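Response regulator receiver (PDB 4G97) probably acts as a response regulator of the general stress response, its receiver domain controlling a sigma-factor-like domain that, as in other PhyR proteins, sequesters an anti-sigma factor. Local coordinates at residues P12-F17 and I54-L59; T140-I145 and H164-I169. All blocks are in the same frame, centred on the assembly; numbering follows the deposited sequence.

The two contacts, one a helix packing and one a strand pairing, lie in different domains of one chain. Interaction 1 comes first along the chain and packs helix 11-22 against helix 52-64 in the all-helical sigma-like part. Interaction 2 follows, pairing strands 141-145 and 165-170 at one side of the parallel sheet of the receiver domain. They share no helix, strand or sheet: their centres are 31 Å apart, their nearest atoms about 17 Å, on opposite sides of the chain's centre. Interaction 1 is buried among helices, whereas interaction 2 joins the edge strand of the sheet to its neighbour and is only partly buried.

Interaction 1 (P12-F17 and I54-L59); sequences PYLRRF and IGLYRL
The ring of Tyr57 carries Leu14 on one face: Leu14 CD1 sits 3.8 Å from the centroid of the Tyr57 ring and only 9° off its normal, a CH-pi contact over the centre. Phe17 comes to the same ring obliquely, its plane turned 47° from that of Tyr57, with CB and CG each reaching Tyr57 CE2. Phe107 adds an edge-to-face partner from outside the pair. A second flat pairing lies within helix 11-22, where Arg16 NH2 rests over one face of the Tyr13 ring, toward the rim.

Leu14 holds CG anti to its backbone N (chi1 178°), and its two methyls divide the work: CD1 meets the tyrosine, while CD2 packs 3.9 Å from Leu56 CG. The axes of the two short helix segments approach to 10.8 Å and cross at -36°, a gap bridged largely by the length of Tyr57. Tyr57 OH reaches 2.9 Å from Tyr13 O, but its hydrogen bonds go to Glu105 and Arg53. Glu105 also forms a salt bridge with Arg16, so one carboxylate serves both helices. The chemistry thus implies an apolar, buried interface between two helices of the sigma-like fold, with the hydroxyl at its far end satisfied by charged neighbours.

Interaction 2 (T140-I145 and H164-I169); sequences TRLMII and HEVVGI
Arg141 and Glu165 lie side by side on one face of the sheet, and the arginine is worth following outward. Arg141 CB packs 3.7 Å from Val167 CG1. Next, Arg141 CG passes 3.4 Å from Glu165 OE1, with CD a little farther from the same oxygen. The chain then bends at chi3 (76°), which places Arg141 NE at the long distance of 3.8 Å from Glu165 OE1, a long salt bridge between planes 78° apart. A water bridges the pair, accepting from Arg141 NE and donating to Glu165 OE2. At the tip, Val167 CG1 lies over one guanidinium face, 3.4 Å from Arg141 NH2, and that NH2 forms a salt bridge with Glu183 of helix 173-183.

The backbones pair in parallel. Glu165 N bonds to Thr140 O, Leu142 N to Glu165 O at 2.7 Å, Val167 N to Leu142 O, and Ile144 N to Gly168 O at 3.2 Å. Between the Leu142-Val166 and Ile144-Ile169 pairs, Met143 stands opposite two residues, Val167 and Gly168, making a beta bulge. Before the strands begin, His164 ND1 accepts from Thr140 N at 2.9 Å, the donor lying in the ring plane; with NE2 bonded to Gln137, this is consistent with a neutral ring protonated at NE2.

On the other face, Val166 CG2 touches both Leu142 CD1 and Ile144 CD1, and helix 149-161 packs over this apolar patch through Val159 and Ile155. Strand 141-145, helix 149-161 and strand 165-170 form the first beta-alpha-beta crossover of a CheY-like receiver domain, whose 2-1-3-4-5 sheet places strand 141-145 next to strand 187-191, home of the predicted phosphorylation site Asp191.

Interaction 1 (P12-F17 and I54-L59)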
ATOM      1  N   PRO A  12       2.626  12.784  -2.798  1.00 28.32           N
ATOM      2  CA  PRO A  12       1.540  11.816  -2.562  1.00 27.61           C
ATOM      3  C   PRO A  12       1.994  10.360  -2.691  1.00 31.31           C
ATOM      4  O   PRO A  12       1.793   9.587  -1.761  1.00 28.16           O
ATOM      5  CB  PRO A  12       0.513  12.179  -3.644  1.00 28.62           C
ATOM      6  CG  PRO A  12       0.705  13.660  -3.814  1.00 33.56           C
ATOM      7  CD  PRO A  12       2.201  13.804  -3.785  1.00 29.39           C
ATOM      8  N   TYR A  13       2.659   9.998  -3.818  1.00 28.90           N
ATOM      9  CA  TYR A  13       3.113   8.627  -4.042  1.00 28.81           C
ATOM     10  C   TYR A  13       4.200   8.186  -3.081  1.00 31.72           C
ATOM     11  O   TYR A  13       4.344   6.984  -2.831  1.00 30.32           O
ATOM     12  CB  TYR A  13       3.510   8.382  -5.515  1.00 31.04           C
ATOM     13  CG  TYR A  13       2.326   8.389  -6.459  1.00 37.85           C
ATOM     14  CD1 TYR A  13       1.044   8.079  -6.007  1.00 40.08           C
ATOM     15  CD2 TYR A  13       2.489   8.663  -7.814  1.00 40.43           C
ATOM     16  CE1 TYR A  13      -0.049   8.096  -6.862  1.00 41.32           C
ATOM     17  CE2 TYR A  13       1.399   8.673  -8.684  1.00 42.15           C
ATOM     18  CZ  TYR A  13       0.131   8.398  -8.198  1.00 50.71           C
ATOM     19  OH  TYR A  13      -0.957   8.375  -9.034  1.00 55.02           O
ATOM     20  N   LEU A  14       4.995   9.134  -2.574  1.00 28.38           N
ATOM     21  CA  LEU A  14       6.035   8.789  -1.605  1.00 27.41           C
ATOM     22  C   LEU A  14       5.367   8.401  -0.276  1.00 29.09           C
ATOM     23  O   LEU A  14       5.834   7.471   0.377  1.00 30.26           O
ATOM     24  CB  LEU A  14       7.057   9.920  -1.440  1.00 26.96           C
ATOM     25  CG  LEU A  14       8.182   9.682  -0.409  1.00 30.90           C
ATOM     26  CD1 LEU A  14       9.177   8.648  -0.890  1.00 29.87           C
ATOM     27  CD2 LEU A  14       8.887  10.998  -0.048  1.00 33.44           C
ATOM     28  N   ARG A  15       4.245   9.076   0.095  1.00 24.41           N
ATOM     29  CA  ARG A  15       3.444   8.714   1.280  1.00 23.25           C
ATOM     30  C   ARG A  15       2.846   7.314   1.060  1.00 25.34           C
ATOM     31  O   ARG A  15       2.858   6.523   1.983  1.00 25.64           O
ATOM     32  CB  ARG A  15       2.312   9.737   1.540  1.00 24.64           C
ATOM     33  CG  ARG A  15       2.839  11.064   2.067  1.00 26.77           C
ATOM     34  CD  ARG A  15       1.767  12.043   2.496  1.00 30.41           C
ATOM     35  NE  ARG A  15       2.358  13.376   2.636  1.00 28.31           N
ATOM     36  CZ  ARG A  15       2.357  14.308   1.685  1.00 37.32           C
ATOM     37  NH1 ARG A  15       1.706  14.107   0.547  1.00 24.32           N
ATOM     38  NH2 ARG A  15       2.963  15.463   1.884  1.00 28.34           N
ATOM     39  N   ARG A  16       2.349   6.995  -0.165  1.00 21.63           N
ATOM     40  CA  ARG A  16       1.806   5.664  -0.450  1.00 22.89           C
ATOM     41  C   ARG A  16       2.880   4.601  -0.144  1.00 28.48           C
ATOM     42  O   ARG A  16       2.629   3.645   0.614  1.00 27.36           O
ATOM     43  CB  ARG A  16       1.341   5.547  -1.911  1.00 20.97           C
ATOM     44  CG  ARG A  16       0.819   4.129  -2.241  1.00 20.56           C
ATOM     45  CD  ARG A  16       0.461   3.946  -3.705  1.00 26.64           C
ATOM     46  NE  ARG A  16       1.602   4.275  -4.564  1.00 34.39           N
ATOM     47  CZ  ARG A  16       1.520   4.598  -5.847  1.00 38.61           C
ATOM     48  NH1 ARG A  16       0.349   4.598  -6.464  1.00 26.51           N
ATOM     49  NH2 ARG A  16       2.611   4.922  -6.523  1.00 27.65           N
ATOM     50  N   PHE A  17       4.094   4.821  -0.687  1.00 24.84           N
ATOM     51  CA  PHE A  17       5.242   3.952  -0.476  1.00 24.79           C
ATOM     52  C   PHE A  17       5.588   3.867   1.027  1.00 30.48           C
ATOM     53  O   PHE A  17       5.716   2.763   1.552  1.00 29.63           O
ATOM     54  CB  PHE A  17       6.435   4.473  -1.287  1.00 26.39           C
ATOM     55  CG  PHE A  17       7.729   3.721  -1.085  1.00 28.29           C
ATOM     56  CD1 PHE A  17       7.856   2.393  -1.497  1.00 31.36           C
ATOM     57  CD2 PHE A  17       8.839   4.350  -0.526  1.00 29.13           C
ATOM     58  CE1 PHE A  17       9.052   1.701  -1.308  1.00 31.50           C
ATOM     59  CE2 PHE A  17      10.042   3.658  -0.361  1.00 32.25           C
ATOM     60  CZ  PHE A  17      10.133   2.334  -0.742  1.00 30.50           C
ATOM     61  N   ILE A  54      13.052   9.879  -8.540  1.00 35.31           N
ATOM     62  CA  ILE A  54      14.094   8.940  -8.106  1.00 34.99           C
ATOM     63  C   ILE A  54      14.906   9.552  -6.957  1.00 38.46           C
ATOM     64  O   ILE A  54      15.079   8.896  -5.934  1.00 38.24           O
ATOM     65  CB  ILE A  54      14.958   8.409  -9.299  1.00 37.71           C
ATOM     66  CG1 ILE A  54      14.069   7.691 -10.335  1.00 38.46           C
ATOM     67  CG2 ILE A  54      16.105   7.480  -8.820  1.00 37.78           C
ATOM     68  CD1 ILE A  54      14.723   7.421 -11.720  1.00 42.63           C
ATOM     69  N   GLY A  55      15.342  10.812  -7.118  1.00 35.70           N
ATOM     70  CA  GLY A  55      16.078  11.553  -6.089  1.00 34.63           C
ATOM     71  C   GLY A  55      15.298  11.724  -4.790  1.00 36.06           C
ATOM     72  O   GLY A  55      15.877  11.665  -3.696  1.00 33.94           O
ATOM     73  N   LEU A  56      13.966  11.936  -4.899  1.00 31.36           N
ATOM     74  CA  LEU A  56      13.124  12.076  -3.716  1.00 30.47           C
ATOM     75  C   LEU A  56      13.034  10.738  -2.966  1.00 33.03           C
ATOM     76  O   LEU A  56      13.203  10.725  -1.753  1.00 31.03           O
ATOM     77  CB  LEU A  56      11.722  12.605  -4.081  1.00 30.37           C
ATOM     78  CG  LEU A  56      10.710  12.823  -2.940  1.00 34.34           C
ATOM     79  CD1 LEU A  56      11.202  13.861  -1.926  1.00 33.86           C
ATOM     80  CD2 LEU A  56       9.360  13.256  -3.471  1.00 33.45           C
ATOM     81  N   TYR A  57      12.777   9.627  -3.689  1.00 30.44           N
ATOM     82  CA  TYR A  57      12.651   8.285  -3.102  1.00 29.73           C
ATOM     83  C   TYR A  57      13.975   7.794  -2.535  1.00 35.05           C
ATOM     84  O   TYR A  57      13.979   7.135  -1.485  1.00 33.15           O
ATOM     85  CB  TYR A  57      12.138   7.299  -4.143  1.00 28.87           C
ATOM     86  CG  TYR A  57      10.634   7.269  -4.279  1.00 27.26           C
ATOM     87  CD1 TYR A  57       9.952   8.298  -4.918  1.00 29.04           C
ATOM     88  CD2 TYR A  57       9.890   6.203  -3.776  1.00 26.00           C
ATOM     89  CE1 TYR A  57       8.567   8.257  -5.077  1.00 29.55           C
ATOM     90  CE2 TYR A  57       8.511   6.148  -3.934  1.00 24.89           C
ATOM     91  CZ  TYR A  57       7.856   7.160  -4.612  1.00 31.34           C
ATOM     92  OH  TYR A  57       6.500   7.093  -4.790  1.00 32.05           O
ATOM     93  N   ARG A  58      15.102   8.133  -3.224  1.00 33.47           N
ATOM     94  CA  ARG A  58      16.484   7.827  -2.798  1.00 33.33           C
ATOM     95  C   ARG A  58      16.793   8.514  -1.463  1.00 38.00           C
ATOM     96  O   ARG A  58      17.289   7.875  -0.536  1.00 37.56           O
ATOM     97  CB  ARG A  58      17.498   8.258  -3.887  1.00 34.38           C
ATOM     98  CG  ARG A  58      18.912   7.795  -3.589  1.00 42.15           C
ATOM     99  CD  ARG A  58      19.801   7.981  -4.782  1.00 51.98           C
ATOM    100  NE  ARG A  58      21.203   7.950  -4.378  1.00 61.17           N
ATOM    101  CZ  ARG A  58      22.219   8.281  -5.165  1.00 73.23           C
ATOM    102  NH1 ARG A  58      21.999   8.673  -6.417  1.00 55.62           N
ATOM    103  NH2 ARG A  58      23.462   8.227  -4.709  1.00 57.83           N
ATOM    104  N   LEU A  59      16.459   9.811  -1.350  1.00 36.48           N
ATOM    105  CA  LEU A  59      16.621  10.562  -0.108  1.00 36.02           C
ATOM    106  C   LEU A  59      15.797   9.898   0.986  1.00 39.34           C
ATOM    107  O   LEU A  59      16.324   9.650   2.075  1.00 38.93           O
ATOM    108  CB  LEU A  59      16.168  12.013  -0.316  1.00 36.29           C
ATOM    109  CG  LEU A  59      16.172  12.947   0.893  1.00 41.06           C
ATOM    110  CD1 LEU A  59      17.566  13.101   1.476  1.00 41.26           C
ATOM    111  CD2 LEU A  59      15.648  14.311   0.488  1.00 43.93           C
TER

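Interaction 2 (T140-I145 and H164-I169)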
ATOM      1  N   THR A 140      -6.168 -16.369   3.454  1.00 30.01           N
ATOM      2  CA  THR A 140      -7.074 -15.479   4.159  1.00 29.53           C
ATOM      3  C   THR A 140      -8.429 -15.416   3.489  1.00 34.31           C
ATOM      4  O   THR A 140      -8.533 -15.472   2.256  1.00 34.34           O
ATOM      5  CB  THR A 140      -6.387 -14.063   4.303  1.00 34.43           C
ATOM      6  OG1 THR A 140      -5.143 -14.225   4.970  1.00 34.96           O
ATOM      7  CG2 THR A 140      -7.195 -13.069   5.088  1.00 29.84           C
ATOM      8  N   ARG A 141      -9.472 -15.281   4.318  1.00 31.46           N
ATOM      9  CA  ARG A 141     -10.854 -15.122   3.870  1.00 31.66           C
ATOM     10  C   ARG A 141     -11.084 -13.616   3.713  1.00 35.18           C
ATOM     11  O   ARG A 141     -10.903 -12.855   4.661  1.00 32.39           O
ATOM     12  CB  ARG A 141     -11.845 -15.723   4.889  1.00 29.30           C
ATOM     13  CG  ARG A 141     -11.783 -17.238   4.952  1.00 37.92           C
ATOM     14  CD  ARG A 141     -12.618 -17.802   6.085  1.00 35.23           C
ATOM     15  NE  ARG A 141     -14.045 -17.767   5.771  1.00 34.53           N
ATOM     16  CZ  ARG A 141     -14.904 -16.896   6.278  1.00 41.98           C
ATOM     17  NH1 ARG A 141     -14.494 -15.969   7.133  1.00 41.07           N
ATOM     18  NH2 ARG A 141     -16.176 -16.934   5.925  1.00 29.76           N
ATOM     19  N   LEU A 142     -11.429 -13.176   2.509  1.00 34.70           N
ATOM     20  CA  LEU A 142     -11.615 -11.750   2.339  1.00 35.08           C
ATOM     21  C   LEU A 142     -12.901 -11.331   1.682  1.00 35.91           C
ATOM     22  O   LEU A 142     -13.489 -12.064   0.890  1.00 34.33           O
ATOM     23  CB  LEU A 142     -10.375 -11.086   1.709  1.00 36.43           C
ATOM     24  CG  LEU A 142      -9.899 -11.604   0.377  1.00 42.21           C
ATOM     25  CD1 LEU A 142     -10.695 -10.980  -0.762  1.00 42.62           C
ATOM     26  CD2 LEU A 142      -8.403 -11.325   0.207  1.00 46.23           C
ATOM     27  N   MET A 143     -13.336 -10.139   2.024  1.00 32.03           N
ATOM     28  CA  MET A 143     -14.514  -9.555   1.430  1.00 31.67           C
ATOM     29  C   MET A 143     -14.072  -8.454   0.440  1.00 33.22           C
ATOM     30  O   MET A 143     -13.180  -7.650   0.755  1.00 30.52           O
ATOM     31  CB  MET A 143     -15.401  -8.987   2.521  1.00 34.89           C
ATOM     32  CG  MET A 143     -16.620  -8.273   1.999  1.00 41.05           C
ATOM     33  SD  MET A 143     -17.704  -7.569   3.267  1.00 46.89           S
ATOM     34  CE  MET A 143     -16.555  -7.043   4.446  1.00 43.19           C
ATOM     35  N   ILE A 144     -14.728  -8.427  -0.744  1.00 27.93           N
ATOM     36  CA  ILE A 144     -14.522  -7.421  -1.786  1.00 26.72           C
ATOM     37  C   ILE A 144     -15.720  -6.488  -1.788  1.00 32.19           C
ATOM     38  O   ILE A 144     -16.841  -6.961  -1.896  1.00 32.25           O
ATOM     39  CB  ILE A 144     -14.288  -8.046  -3.195  1.00 28.80           C
ATOM     40  CG1 ILE A 144     -13.014  -8.936  -3.192  1.00 28.44           C
ATOM     41  CG2 ILE A 144     -14.176  -6.892  -4.301  1.00 29.43           C
ATOM     42  CD1 ILE A 144     -12.791  -9.791  -4.426  1.00 33.32           C
ATOM     43  N   ILE A 145     -15.493  -5.173  -1.651  1.00 30.06           N
ATOM     44  CA  ILE A 145     -16.542  -4.159  -1.788  1.00 29.11           C
ATOM     45  C   ILE A 145     -16.220  -3.450  -3.105  1.00 34.46           C
ATOM     46  O   ILE A 145     -15.287  -2.639  -3.177  1.00 31.93           O
ATOM     47  CB  ILE A 145     -16.715  -3.160  -0.618  1.00 32.29           C
ATOM     48  CG1 ILE A 145     -16.882  -3.895   0.748  1.00 32.97           C
ATOM     49  CG2 ILE A 145     -17.957  -2.295  -0.906  1.00 33.87           C
ATOM     50  CD1 ILE A 145     -16.703  -3.035   1.941  1.00 31.39           C
ATOM     51  N   HIS A 164      -6.137 -17.290  -1.500  1.00 31.98           N
ATOM     52  CA  HIS A 164      -7.101 -16.681  -0.604  1.00 31.33           C
ATOM     53  C   HIS A 164      -8.510 -17.065  -0.971  1.00 34.88           C
ATOM     54  O   HIS A 164      -8.752 -17.608  -2.049  1.00 35.10           O
ATOM     55  CB  HIS A 164      -6.931 -15.138  -0.529  1.00 31.35           C
ATOM     56  CG  HIS A 164      -5.556 -14.702  -0.129  1.00 33.30           C
ATOM     57  ND1 HIS A 164      -5.005 -15.066   1.087  1.00 34.29           N
ATOM     58  CD2 HIS A 164      -4.655 -13.972  -0.820  1.00 33.91           C
ATOM     59  CE1 HIS A 164      -3.779 -14.573   1.085  1.00 33.75           C
ATOM     60  NE2 HIS A 164      -3.529 -13.894  -0.044  1.00 33.92           N
ATOM     61  N   GLU A 165      -9.443 -16.798  -0.072  1.00 30.90           N
ATOM     62  CA  GLU A 165     -10.832 -17.129  -0.317  1.00 31.70           C
ATOM     63  C   GLU A 165     -11.691 -15.868  -0.318  1.00 36.82           C
ATOM     64  O   GLU A 165     -11.670 -15.110   0.645  1.00 35.78           O
ATOM     65  CB  GLU A 165     -11.335 -18.129   0.745  1.00 32.31           C
ATOM     66  CG  GLU A 165     -12.774 -18.576   0.526  1.00 41.46           C
ATOM     67  CD  GLU A 165     -13.437 -19.238   1.719  1.00 62.19           C
ATOM     68  OE1 GLU A 165     -12.721 -19.613   2.674  1.00 45.65           O
ATOM     69  OE2 GLU A 165     -14.682 -19.368   1.705  1.00 62.89           O
ATOM     70  N   VAL A 166     -12.468 -15.667  -1.386  1.00 34.46           N
ATOM     71  CA  VAL A 166     -13.390 -14.547  -1.457  1.00 33.99           C
ATOM     72  C   VAL A 166     -14.716 -15.015  -0.861  1.00 39.31           C
ATOM     73  O   VAL A 166     -15.391 -15.870  -1.450  1.00 39.28           O
ATOM     74  CB  VAL A 166     -13.552 -13.968  -2.882  1.00 35.63           C
ATOM     75  CG1 VAL A 166     -14.607 -12.859  -2.897  1.00 35.36           C
ATOM     76  CG2 VAL A 166     -12.223 -13.449  -3.403  1.00 35.15           C
ATOM     77  N   VAL A 167     -15.096 -14.433   0.286  1.00 34.88           N
ATOM     78  CA  VAL A 167     -16.325 -14.803   0.988  1.00 35.49           C
ATOM     79  C   VAL A 167     -17.565 -14.254   0.306  1.00 41.50           C
ATOM     80  O   VAL A 167     -18.664 -14.730   0.559  1.00 41.53           O
ATOM     81  CB  VAL A 167     -16.292 -14.512   2.518  1.00 38.56           C
ATOM     82  CG1 VAL A 167     -15.094 -15.188   3.169  1.00 38.33           C
ATOM     83  CG2 VAL A 167     -16.306 -13.011   2.817  1.00 38.11           C
ATOM     84  N   GLY A 168     -17.364 -13.240  -0.524  1.00 38.49           N
ATOM     85  CA  GLY A 168     -18.409 -12.561  -1.272  1.00 38.38           C
ATOM     86  C   GLY A 168     -17.977 -11.192  -1.762  1.00 41.17           C
ATOM     87  O   GLY A 168     -16.904 -10.689  -1.402  1.00 38.97           O
ATOM     88  N   ILE A 169     -18.834 -10.597  -2.603  1.00 38.02           N
ATOM     89  CA  ILE A 169     -18.657  -9.295  -3.226  1.00 37.66           C
ATOM     90  C   ILE A 169     -19.842  -8.443  -2.843  1.00 42.26           C
ATOM     91  O   ILE A 169     -20.976  -8.777  -3.189  1.00 43.64           O
ATOM     92  CB  ILE A 169     -18.470  -9.412  -4.774  1.00 40.41           C
ATOM     93  CG1 ILE A 169     -17.169 -10.195  -5.122  1.00 40.83           C
ATOM     94  CG2 ILE A 169     -18.453  -8.024  -5.421  1.00 41.42           C
ATOM     95  CD1 ILE A 169     -17.024 -10.638  -6.538  1.00 45.38           C
TER
HETATM   96  O   HOH W   1     -15.854 -19.197   4.351  1.00 57.08           O